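Local coordinates for FHA domain-containing protein FhaA (Mycobacterium tuberculosis, PDB 3PO8) that regulates cell growth and peptidoglycan synthesis by binding MviN, and also binds phosphorylated PknB, through its C-terminal phosphothreonine-dependent FHA domain, the part described here, at residues E48-G53 and V74-L79; Q19-S24 and D32-L37; L8-D11 and G15-Y18. All blocks are in the same frame, centred on the assembly; numbering follows the deposited sequence.

Contact 1 (E48-G53 and V74-L79); sequences EIRWDG and VQEWQL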
# COMPACT_ATOMS: atom_id res chain seq x y z
N GLU A 48 -3.86 -5.17 -2.36
CA GLU A 48 -4.03 -5.53 -0.98
C GLU A 48 -2.69 -5.68 -0.32
O GLU A 48 -1.74 -6.10 -0.96
CB GLU A 48 -4.84 -6.83 -0.87
CG GLU A 48 -4.13 -8.11 -1.09
CD GLU A 48 -4.91 -9.34 -0.57
OE1 GLU A 48 -5.77 -9.23 0.37
OE2 GLU A 48 -4.63 -10.42 -1.11
N ILE A 49 -2.61 -5.33 0.95
CA ILE A 49 -1.45 -5.63 1.76
C ILE A 49 -1.94 -6.51 2.89
O ILE A 49 -2.82 -6.10 3.65
CB ILE A 49 -0.72 -4.42 2.29
CG1 ILE A 49 -0.19 -3.58 1.12
CG2 ILE A 49 0.46 -4.86 3.15
CD1 ILE A 49 0.33 -2.18 1.45
N ARG A 50 -1.38 -7.70 2.98
CA ARG A 50 -1.72 -8.68 4.00
C ARG A 50 -0.69 -8.61 5.11
O ARG A 50 0.48 -8.74 4.84
CB ARG A 50 -1.77 -10.06 3.37
CG ARG A 50 -2.87 -10.11 2.30
CD ARG A 50 -3.20 -11.50 1.81
NE ARG A 50 -2.04 -12.24 1.37
CZ ARG A 50 -1.61 -12.35 0.11
NH1 ARG A 50 -2.24 -11.75 -0.88
NH2 ARG A 50 -0.53 -13.06 -0.15
N TRP A 51 -1.15 -8.40 6.34
CA TRP A 51 -0.25 -8.18 7.47
C TRP A 51 -0.57 -9.14 8.61
O TRP A 51 -1.71 -9.26 9.01
CB TRP A 51 -0.45 -6.74 7.95
CG TRP A 51 0.34 -6.33 9.15
CD1 TRP A 51 -0.18 -5.87 10.32
CD2 TRP A 51 1.76 -6.30 9.30
NE1 TRP A 51 0.84 -5.56 11.19
CE2 TRP A 51 2.04 -5.80 10.58
CE3 TRP A 51 2.84 -6.65 8.47
CZ2 TRP A 51 3.33 -5.67 11.06
CZ3 TRP A 51 4.13 -6.49 8.94
CH2 TRP A 51 4.36 -6.00 10.23
N ASP A 52 0.45 -9.80 9.14
CA ASP A 52 0.24 -10.71 10.28
C ASP A 52 1.03 -10.26 11.49
O ASP A 52 1.31 -11.08 12.37
CB ASP A 52 0.67 -12.12 9.91
CG ASP A 52 2.18 -12.25 9.83
OD1 ASP A 52 2.86 -11.21 9.63
OD2 ASP A 52 2.69 -13.39 9.96
N GLY A 53 1.41 -9.00 11.56
CA GLY A 53 2.27 -8.49 12.63
C GLY A 53 3.78 -8.66 12.44
O GLY A 53 4.57 -8.16 13.25
N VAL A 74 5.02 -5.46 -10.13
CA VAL A 74 4.74 -6.53 -9.19
C VAL A 74 3.38 -7.18 -9.39
O VAL A 74 2.41 -6.56 -9.86
CB VAL A 74 4.89 -6.05 -7.73
CG1 VAL A 74 6.29 -5.48 -7.49
CG2 VAL A 74 3.83 -5.05 -7.36
N GLN A 75 3.35 -8.47 -9.07
CA GLN A 75 2.10 -9.15 -8.76
C GLN A 75 2.09 -9.19 -7.24
O GLN A 75 1.48 -8.30 -6.63
CB GLN A 75 2.02 -10.54 -9.40
CG GLN A 75 0.75 -11.26 -9.09
CD GLN A 75 -0.49 -10.44 -9.38
OE1 GLN A 75 -0.67 -9.96 -10.50
NE2 GLN A 75 -1.35 -10.29 -8.37
N GLU A 76 2.76 -10.16 -6.62
CA GLU A 76 3.00 -10.12 -5.17
C GLU A 76 4.42 -9.71 -4.81
O GLU A 76 5.36 -9.92 -5.54
CB GLU A 76 2.63 -11.44 -4.49
CG GLU A 76 1.19 -11.82 -4.73
CD GLU A 76 0.52 -12.60 -3.59
OE1 GLU A 76 1.18 -12.90 -2.56
OE2 GLU A 76 -0.69 -12.90 -3.74
N TRP A 77 4.56 -9.09 -3.66
CA TRP A 77 5.84 -8.51 -3.22
C TRP A 77 5.89 -8.50 -1.72
O TRP A 77 4.91 -8.15 -1.09
CB TRP A 77 5.94 -7.10 -3.76
CG TRP A 77 7.18 -6.36 -3.38
CD1 TRP A 77 7.41 -5.71 -2.21
CD2 TRP A 77 8.35 -6.20 -4.17
NE1 TRP A 77 8.66 -5.14 -2.23
CE2 TRP A 77 9.26 -5.43 -3.41
CE3 TRP A 77 8.73 -6.62 -5.45
CZ2 TRP A 77 10.51 -5.06 -3.91
CZ3 TRP A 77 9.97 -6.26 -5.92
CH2 TRP A 77 10.84 -5.50 -5.15
N GLN A 78 7.00 -8.91 -1.12
CA GLN A 78 7.16 -8.80 0.31
C GLN A 78 7.79 -7.47 0.64
O GLN A 78 8.90 -7.21 0.20
CB GLN A 78 7.99 -9.94 0.85
CG GLN A 78 8.13 -9.89 2.36
CD GLN A 78 8.73 -11.10 2.96
OE1 GLN A 78 8.38 -12.22 2.58
NE2 GLN A 78 9.60 -10.90 3.95
N LEU A 79 7.07 -6.63 1.37
CA LEU A 79 7.49 -5.27 1.61
C LEU A 79 8.60 -5.23 2.64
O LEU A 79 8.64 -6.05 3.57
CB LEU A 79 6.30 -4.42 2.05
CG LEU A 79 5.26 -4.09 1.00
CD1 LEU A 79 4.02 -3.58 1.64
CD2 LEU A 79 5.77 -3.05 -0.02

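Contact 2 (Q19-S24 and D32-L37); sequences QLREGS and DAQFRL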
# COMPACT_ATOMS: atom_id res chain seq x y z
N GLN A 19 -2.01 3.09 8.85
CA GLN A 19 -1.32 2.05 9.58
C GLN A 19 -1.95 0.70 9.29
O GLN A 19 -3.14 0.54 9.45
CB GLN A 19 -1.34 2.34 11.08
CG GLN A 19 -0.46 1.40 11.87
CD GLN A 19 -0.10 1.92 13.23
OE1 GLN A 19 -0.52 1.37 14.23
NE2 GLN A 19 0.68 2.99 13.27
N LEU A 20 -1.13 -0.27 8.90
CA LEU A 20 -1.67 -1.58 8.56
C LEU A 20 -2.34 -2.21 9.76
O LEU A 20 -1.82 -2.13 10.90
CB LEU A 20 -0.62 -2.56 8.05
CG LEU A 20 0.14 -2.19 6.79
CD1 LEU A 20 1.00 -3.36 6.35
CD2 LEU A 20 -0.81 -1.81 5.69
N ARG A 21 -3.46 -2.85 9.52
CA ARG A 21 -4.11 -3.70 10.50
C ARG A 21 -3.84 -5.15 10.17
O ARG A 21 -3.56 -5.49 9.02
CB ARG A 21 -5.62 -3.45 10.48
CG ARG A 21 -6.02 -1.99 10.70
CD ARG A 21 -7.52 -1.76 10.62
NE ARG A 21 -7.90 -0.73 9.64
CZ ARG A 21 -9.12 -0.57 9.13
NH1 ARG A 21 -10.13 -1.36 9.51
NH2 ARG A 21 -9.35 0.39 8.25
N GLU A 22 -3.96 -6.02 11.15
CA GLU A 22 -3.86 -7.44 10.91
C GLU A 22 -4.93 -7.85 9.91
O GLU A 22 -6.07 -7.42 9.97
CB GLU A 22 -4.03 -8.20 12.24
CG GLU A 22 -3.90 -9.69 12.13
CD GLU A 22 -3.96 -10.38 13.47
OE1 GLU A 22 -3.56 -9.76 14.49
OE2 GLU A 22 -4.43 -11.54 13.49
N GLY A 23 -4.52 -8.68 8.96
CA GLY A 23 -5.41 -9.16 7.94
C GLY A 23 -5.15 -8.45 6.63
O GLY A 23 -4.03 -8.05 6.30
N SER A 24 -6.21 -8.35 5.86
CA SER A 24 -6.18 -7.73 4.56
C SER A 24 -6.42 -6.22 4.66
O SER A 24 -7.32 -5.76 5.36
CB SER A 24 -7.25 -8.38 3.70
OG SER A 24 -7.49 -7.62 2.55
N ASP A 32 -14.95 1.03 -0.32
CA ASP A 32 -14.64 -0.15 0.50
C ASP A 32 -13.14 -0.26 0.86
O ASP A 32 -12.76 -1.10 1.69
CB ASP A 32 -15.23 -1.47 -0.07
CG ASP A 32 -14.90 -1.72 -1.54
OD1 ASP A 32 -14.29 -0.85 -2.20
OD2 ASP A 32 -15.29 -2.80 -2.05
N ALA A 33 -12.31 0.59 0.27
CA ALA A 33 -10.87 0.56 0.54
C ALA A 33 -10.58 0.98 1.95
O ALA A 33 -11.23 1.89 2.47
CB ALA A 33 -10.09 1.47 -0.46
N GLN A 34 -9.61 0.32 2.57
CA GLN A 34 -9.10 0.73 3.87
C GLN A 34 -8.27 2.00 3.78
O GLN A 34 -8.27 2.81 4.70
CB GLN A 34 -8.27 -0.38 4.51
CG GLN A 34 -9.10 -1.43 5.28
CD GLN A 34 -9.84 -2.39 4.42
OE1 GLN A 34 -9.33 -2.91 3.42
NE2 GLN A 34 -11.08 -2.65 4.80
N PHE A 35 -7.53 2.15 2.68
CA PHE A 35 -6.76 3.36 2.40
C PHE A 35 -7.21 3.79 1.00
O PHE A 35 -6.91 3.15 0.00
CB PHE A 35 -5.25 3.08 2.44
CG PHE A 35 -4.37 4.30 2.48
CD1 PHE A 35 -4.78 5.50 3.03
CD2 PHE A 35 -3.07 4.21 2.01
CE1 PHE A 35 -3.92 6.60 3.08
CE2 PHE A 35 -2.21 5.29 2.08
CZ PHE A 35 -2.64 6.48 2.61
N ARG A 36 -7.99 4.86 0.98
CA ARG A 36 -8.71 5.29 -0.21
C ARG A 36 -7.99 6.46 -0.86
O ARG A 36 -7.69 7.46 -0.19
CB ARG A 36 -10.14 5.67 0.18
CG ARG A 36 -11.04 5.96 -1.00
CD ARG A 36 -12.40 6.35 -0.51
NE ARG A 36 -13.35 6.51 -1.60
CZ ARG A 36 -14.62 6.82 -1.42
NH1 ARG A 36 -15.11 6.94 -0.21
NH2 ARG A 36 -15.41 6.96 -2.47
N LEU A 37 -7.68 6.34 -2.15
CA LEU A 37 -6.88 7.34 -2.88
C LEU A 37 -7.72 8.07 -3.94
O LEU A 37 -8.36 7.42 -4.76
CB LEU A 37 -5.67 6.69 -3.57
CG LEU A 37 -4.73 5.87 -2.71
CD1 LEU A 37 -3.45 5.48 -3.45
CD2 LEU A 37 -4.38 6.56 -1.44
O HOH W 1 -11.91 -1.68 7.52

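Contact 3 (L8-D11 and G15-Y18); sequences LQLD and GRTY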
# COMPACT_ATOMS: atom_id res chain seq x y z
N LEU A 8 1.96 3.43 5.92
CA LEU A 8 1.94 3.80 4.51
C LEU A 8 1.71 5.30 4.50
O LEU A 8 0.71 5.75 5.07
CB LEU A 8 0.76 3.13 3.82
CG LEU A 8 0.61 1.61 3.92
CD1 LEU A 8 -0.59 1.13 3.12
CD2 LEU A 8 1.89 0.96 3.45
N GLN A 9 2.59 6.06 3.89
CA GLN A 9 2.42 7.52 3.83
C GLN A 9 2.39 8.00 2.38
O GLN A 9 3.32 7.71 1.61
CB GLN A 9 3.54 8.25 4.57
CG GLN A 9 3.41 9.75 4.52
CD GLN A 9 4.29 10.44 5.51
OE1 GLN A 9 5.47 10.13 5.62
NE2 GLN A 9 3.73 11.42 6.22
N LEU A 10 1.32 8.70 2.00
CA LEU A 10 1.22 9.26 0.66
C LEU A 10 2.25 10.36 0.51
O LEU A 10 2.41 11.20 1.40
CB LEU A 10 -0.17 9.83 0.42
CG LEU A 10 -1.22 8.94 -0.20
CD1 LEU A 10 -2.56 9.66 -0.21
CD2 LEU A 10 -0.82 8.56 -1.61
N ASP A 11 2.94 10.36 -0.62
CA ASP A 11 3.99 11.34 -0.86
C ASP A 11 3.51 12.41 -1.85
O ASP A 11 4.22 12.76 -2.81
CB ASP A 11 5.26 10.65 -1.36
CG ASP A 11 6.48 11.55 -1.28
OD1 ASP A 11 6.42 12.56 -0.56
OD2 ASP A 11 7.48 11.26 -1.97
N GLY A 15 0.89 14.37 3.40
CA GLY A 15 1.41 13.51 4.44
C GLY A 15 0.46 12.43 4.94
O GLY A 15 0.76 11.78 5.91
N ARG A 16 -0.68 12.24 4.28
CA ARG A 16 -1.70 11.32 4.78
C ARG A 16 -1.15 9.89 4.93
O ARG A 16 -0.50 9.36 4.04
CB ARG A 16 -2.91 11.30 3.85
CG ARG A 16 -4.10 10.60 4.43
CD ARG A 16 -5.40 11.06 3.77
NE ARG A 16 -5.42 10.80 2.34
CZ ARG A 16 -6.02 9.77 1.75
NH1 ARG A 16 -6.68 8.86 2.46
NH2 ARG A 16 -5.99 9.68 0.43
N THR A 17 -1.49 9.28 6.07
CA THR A 17 -0.89 8.04 6.52
C THR A 17 -1.95 7.01 6.90
O THR A 17 -3.01 7.34 7.39
CB THR A 17 0.01 8.34 7.74
OG1 THR A 17 1.11 9.16 7.31
CG2 THR A 17 0.57 7.09 8.38
N TYR A 18 -1.62 5.75 6.64
CA TYR A 18 -2.43 4.62 7.04
C TYR A 18 -1.55 3.59 7.72
O TYR A 18 -0.45 3.27 7.22
CB TYR A 18 -3.08 4.02 5.80
CG TYR A 18 -3.87 2.77 6.11
CD1 TYR A 18 -5.11 2.85 6.71
CD2 TYR A 18 -3.37 1.53 5.81
CE1 TYR A 18 -5.84 1.70 6.99
CE2 TYR A 18 -4.08 0.36 6.10
CZ TYR A 18 -5.31 0.46 6.68
OH TYR A 18 -6.06 -0.67 6.98
O HOH W 2 3.18 13.89 1.60

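Contact 1 (E48-G53 and V74-L79)
Arg50 and Glu76 form a salt bridge between strands 47-51 and 76-78, which are not neighbours in their sheet: strand 56-60 runs between them. The stronger bond joins NH2 of Arg50 to OE1 of Glu76 at 3.0 Å. It arrives on the syn side of the carboxylate, although 27° out of its plane. The second bond, from Arg50 NH1 to Glu76 OE2, is weak at 3.5 Å. This inequality fits the mutual tilt of the groups, since the guanidinium and carboxylate planes stand 53° apart. NH1 is held more closely within its own strand, donating to OE2 of Glu48 at 2.7 Å; the acceptor lies in the guanidinium plane, but the donor sits above the Glu48 carboxylate plane. The two acids thus share one arginine along its edge. A bend at chi3 (-53°) folds the end of the Arg50 chain over the intervening strand, where the side chain also touches Leu57 and Ala59; Glu76 rests on Ala59 as well. The other oxygen of Glu48, OE1, is hydrogen-bonded to Ser24 OG, which ties the network to strand 23-28.

Beneath this polar group, on the other face of the sheet, Ile49 meets Leu79. The two side chains cross at about a right angle, CD1 of Ile49 lying 4.0 Å from CD1 of Leu79. Both are buried, and Ile49 continues inward to Leu8 of strand 4-10 in the opposing sheet of the FHA beta sandwich. The contact therefore has a charged outer layer and an apolar inner one. With the carboxylate oxygens OE2 of Glu48 and OE2 of Glu76 only 5.3 Å apart, the guanidinium between them probably offsets their mutual repulsion and favours the ionised form of both acids.

Contact 2 (Q19-S24 and D32-L37)
Arg21 and Gln34 are brought together by their torsions: the Arg21 chain bends at chi3, chi1 of Gln34 (-84°) sets CG beside the guanidinium, and the bend at chi2 (75°) turns the amide back from it. The contact lies on the surface of the FHA beta sandwich, at the edge of the mixed sheet where strand 35-36 runs parallel to strand 23-28. The CG methylene of Gln34 sits over one face of the Arg21 guanidinium, 3.5 Å from NH2, while the amide plane stands nearly upright to it, at 82°. The touch is thus between an aliphatic segment and a flat cation, and the polar link between the two side chains is indirect. Gln34 OE1 is engaged elsewhere, accepting from the backbone N of Ile26, which fixes the amide and ties the loop before strand 35-36 to strand 23-28. On the Arg21 side, the backbone O accepts from ND2 of Asn25, so the turn that carries the arginine is anchored to the same strand. The two side chains then share a single water as acceptor: its oxygen receives a bond of 2.7 Å from Arg21 NH1 and one of 3.0 Å from Gln34 NE2.

Contact 3 (L8-D11 and G15-Y18)
Leu8 and Tyr18 exchange two backbone hydrogen bonds as a hydrogen-bonded pair of the antiparallel hairpin formed by strands 4-10 and 17-19. Leu8 N donates to Tyr18 O at 2.7 Å, and Tyr18 N returns the bond to Leu8 O at 2.8 Å. Nearer the turn, Leu10 N donates to Arg16 O, also at 2.8 Å. Arg16 N turns instead to Ser14 OG, and Leu10 O accepts from a water that in turn accepts from Gly15 N, bridging the strands where they part. Leu8 O takes in addition a CA-H...O contact from Thr17 CA.

Gln9 and Thr17, the non-hydrogen-bonded pair between, use their side chains instead, and both seek Gly15 O. With CG anti to the backbone N (chi1 179°) and the chain extended, Gln9 reaches along the hairpin so that NE2 meets Gly15 O at 3.0 Å, almost straight at 171°, with the oxygen lying in the Gln9 amide plane. Thr17 OG1 donates to the same oxygen, also at 3.0 Å. Both donors come from one face of the carbonyl plane, and together they pin the backbone just past the turn. Gln9 OE1 is hydrogen-bonded to Arg95 NH1, which holds the other end of the amide.

The opposite face carries Leu8 and Tyr18. CD1 of Leu8 lies at the edge of the Tyr18 ring, 3.9 Å from CD2, with the two side chains side by side. Leu10 and Arg16 likewise run together, CD1 of the leucine approaching NH2. The polar ends find partners further off: Arg16 NH2 donates to Arg36 O, and Tyr18 OH is hydrogen-bonded to Asn25 OD1. Leu8, Leu10 and Tyr18 are buried, the Tyr18 ring meeting that of Phe35 from strand 35-36, while strand 90-98 flanks strand 4-10 on its other side and adds Ile92 beside both leucines.

In the fold
From the N terminus, contact 3 comes first, closing the short hairpin in which strand 4-10 turns back as edge strand 17-19. The chain then leaves that sheet through 19-24 for the second one, and contact 2 closes the excursion made by the rest of strand 23-28 and its connection to edge strand 35-36. Contact 1 spans the longest interval, bringing 74-79 back over strand 47-51. The three follow in series, none nested or crossed. In space they adjoin: Gln34 CB packs on Tyr18 OH, tying contact 2 to contact 3; Gly23 N and Trp51 O pair contacts 2 and 1; and contacts 1 and 3 touch through the core, joining the two sheets although their centres lie about 17 Å apart.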